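Local coordinates for nucleosome assembly protein 1, putative (Plasmodium falciparum, PDB 3FS3), which probably binds histones and acts as a chaperone in nucleosome assembly, at residues 157-162 and 176-181. Sequence-based numbering, arbitrary orientation.
Sequences GFILSF and TKTYHM
Phe158 and Tyr179 face each other as a hydrogen-bonded antiparallel pair, and so do Leu160 and Lys177, with the strand axes 4.6 Å apart and their directions nearly antiparallel. Each pair has two backbone bonds. That from Tyr179 N to Phe158 O is short (2.8 Å) and nearly straight, whereas that from Phe158 N to Tyr179 O stretches to 3.2 Å and bends to 137° at the hydrogen. Between these pairs, Ile159 lies opposite Thr178, its CA-H directed at Lys177 O.

With chi1 at 66°, CG of Phe158 sits between its own N and carbonyl carbon. The Phe158 and Tyr179 rings are nearly parallel (planes at 23°) but slid apart, so they barely overlap; Phe158 CE1 comes to 3.3 Å from Tyr179 CD2. Tyr179 CB instead covers one face of the Phe158 ring, a CH-pi contact, while Met181 SD approaches the same ring obliquely, 4.0 Å from CE2, as a Met-aromatic contact.

On the opposite sheet face, which carries Ile159, Ser161, Thr176 and Thr178, Ile159 CG1 lies 3.7 Å from Thr178 OG1. The polar ends of Tyr179 and Lys177 both reach Asp270, by hydrogen bond and salt bridge respectively, and Lys177 NZ also bonds Phe240 O. Leu160 and Tyr179 rest on Ala274 of helix 260-289. This is a beta hairpin forming the two central strands of the four-stranded antiparallel sheet of the NAP fold, helix-covered on the Phe158–Tyr179 face.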
loop_
_atom_site.group_PDB
_atom_site.type_symbol
_atom_site.label_atom_id
_atom_site.label_comp_id
_atom_site.label_asym_id
_atom_site.label_seq_id
_atom_site.Cartn_x
_atom_site.Cartn_y
_atom_site.Cartn_z
ATOM N N GLY A 157 9.509 -11.208 8.592
ATOM C CA GLY A 157 8.896 -11.091 7.280
ATOM C C GLY A 157 8.166 -12.348 6.825
ATOM O O GLY A 157 7.540 -13.041 7.629
ATOM N N PHE A 158 8.247 -12.646 5.531
ATOM C CA PHE A 158 7.581 -13.823 4.986
ATOM C C PHE A 158 8.509 -14.679 4.129
ATOM O O PHE A 158 9.562 -14.229 3.676
ATOM C CB PHE A 158 6.354 -13.397 4.173
ATOM C CG PHE A 158 6.685 -12.615 2.933
ATOM C CD1 PHE A 158 6.895 -13.263 1.722
ATOM C CD2 PHE A 158 6.791 -11.230 2.975
ATOM C CE1 PHE A 158 7.201 -12.545 0.573
ATOM C CE2 PHE A 158 7.100 -10.506 1.828
ATOM C CZ PHE A 158 7.304 -11.169 0.624
ATOM N N ILE A 159 8.107 -15.925 3.913
ATOM C CA ILE A 159 8.903 -16.841 3.116
ATOM C C ILE A 159 8.048 -17.570 2.090
ATOM O O ILE A 159 7.039 -18.187 2.432
ATOM C CB ILE A 159 9.651 -17.844 4.039
ATOM C CG1 ILE A 159 10.305 -18.955 3.215
ATOM C CG2 ILE A 159 8.709 -18.391 5.090
ATOM C CD1 ILE A 159 9.426 -20.164 2.999
ATOM N N LEU A 160 8.447 -17.473 0.823
ATOM C CA LEU A 160 7.736 -18.131 -0.270
ATOM C C LEU A 160 8.375 -19.487 -0.568
ATOM O O LEU A 160 9.585 -19.581 -0.744
ATOM C CB LEU A 160 7.787 -17.262 -1.524
ATOM C CG LEU A 160 7.065 -15.921 -1.475
ATOM C CD1 LEU A 160 7.332 -15.176 -2.781
ATOM C CD2 LEU A 160 5.563 -16.136 -1.251
ATOM N N SER A 161 7.567 -20.539 -0.622
ATOM C CA SER A 161 8.096 -21.873 -0.900
ATOM C C SER A 161 7.523 -22.454 -2.184
ATOM O O SER A 161 6.317 -22.407 -2.416
ATOM C CB SER A 161 7.798 -22.825 0.262
ATOM O OG SER A 161 8.447 -22.401 1.447
ATOM N N PHE A 162 8.410 -22.994 -3.012
ATOM C CA PHE A 162 8.051 -23.603 -4.286
ATOM C C PHE A 162 8.378 -25.098 -4.199
ATOM O O PHE A 162 9.547 -25.490 -4.172
ATOM C CB PHE A 162 8.848 -22.935 -5.409
ATOM C CG PHE A 162 8.570 -21.458 -5.554
ATOM C CD1 PHE A 162 7.765 -20.983 -6.586
ATOM C CD2 PHE A 162 9.081 -20.550 -4.635
ATOM C CE1 PHE A 162 7.476 -19.623 -6.700
ATOM C CE2 PHE A 162 8.799 -19.189 -4.739
ATOM C CZ PHE A 162 7.992 -18.724 -5.777
ATOM N N THR A 176 12.940 -22.099 -1.603
ATOM C CA THR A 176 12.325 -21.021 -0.839
ATOM C C THR A 176 13.028 -19.692 -1.044
ATOM O O THR A 176 14.180 -19.632 -1.480
ATOM C CB THR A 176 12.352 -21.303 0.662
ATOM O OG1 THR A 176 13.693 -21.160 1.142
ATOM C CG2 THR A 176 11.861 -22.710 0.956
ATOM N N LYS A 177 12.314 -18.628 -0.713
ATOM C CA LYS A 177 12.822 -17.275 -0.819
ATOM C C LYS A 177 12.302 -16.566 0.425
ATOM O O LYS A 177 11.090 -16.487 0.641
ATOM C CB LYS A 177 12.277 -16.608 -2.081
ATOM C CG LYS A 177 12.803 -15.204 -2.336
ATOM C CD LYS A 177 14.258 -15.225 -2.740
ATOM C CE LYS A 177 14.786 -13.817 -3.009
ATOM N NZ LYS A 177 14.372 -13.272 -4.324
ATOM N N THR A 178 13.220 -16.072 1.252
ATOM C CA THR A 178 12.854 -15.386 2.485
ATOM C C THR A 178 13.040 -13.873 2.392
ATOM O O THR A 178 14.131 -13.388 2.106
ATOM C CB THR A 178 13.690 -15.904 3.669
ATOM O OG1 THR A 178 13.609 -17.333 3.721
ATOM C CG2 THR A 178 13.166 -15.326 4.988
ATOM N N TYR A 179 11.963 -13.133 2.631
ATOM C CA TYR A 179 12.016 -11.676 2.594
ATOM C C TYR A 179 12.024 -11.145 4.022
ATOM O O TYR A 179 11.033 -11.266 4.744
ATOM C CB TYR A 179 10.815 -11.117 1.824
ATOM C CG TYR A 179 10.929 -11.348 0.338
ATOM C CD1 TYR A 179 11.617 -10.449 -0.478
ATOM C CD2 TYR A 179 10.435 -12.512 -0.237
ATOM C CE1 TYR A 179 11.817 -10.716 -1.832
ATOM C CE2 TYR A 179 10.628 -12.789 -1.581
ATOM C CZ TYR A 179 11.320 -11.893 -2.373
ATOM O OH TYR A 179 11.519 -12.193 -3.701
ATOM N N HIS A 180 13.160 -10.580 4.425
ATOM C CA HIS A 180 13.328 -10.020 5.768
ATOM C C HIS A 180 12.955 -8.548 5.750
ATOM O O HIS A 180 13.530 -7.767 4.994
ATOM C CB HIS A 180 14.779 -10.183 6.225
ATOM C CG HIS A 180 15.153 -11.596 6.549
ATOM N ND1 HIS A 180 14.785 -12.211 7.726
ATOM C CD2 HIS A 180 15.854 -12.517 5.847
ATOM C CE1 HIS A 180 15.247 -13.449 7.738
ATOM N NE2 HIS A 180 15.900 -13.659 6.610
ATOM N N MET A 181 11.995 -8.163 6.585
ATOM C CA MET A 181 11.563 -6.771 6.603
ATOM C C MET A 181 11.189 -6.218 7.974
ATOM O O MET A 181 10.842 -6.967 8.888
ATOM C CB MET A 181 10.395 -6.614 5.644
ATOM C CG MET A 181 10.710 -7.169 4.279
ATOM S SD MET A 181 9.241 -7.468 3.348
ATOM C CE MET A 181 8.916 -5.797 2.771
#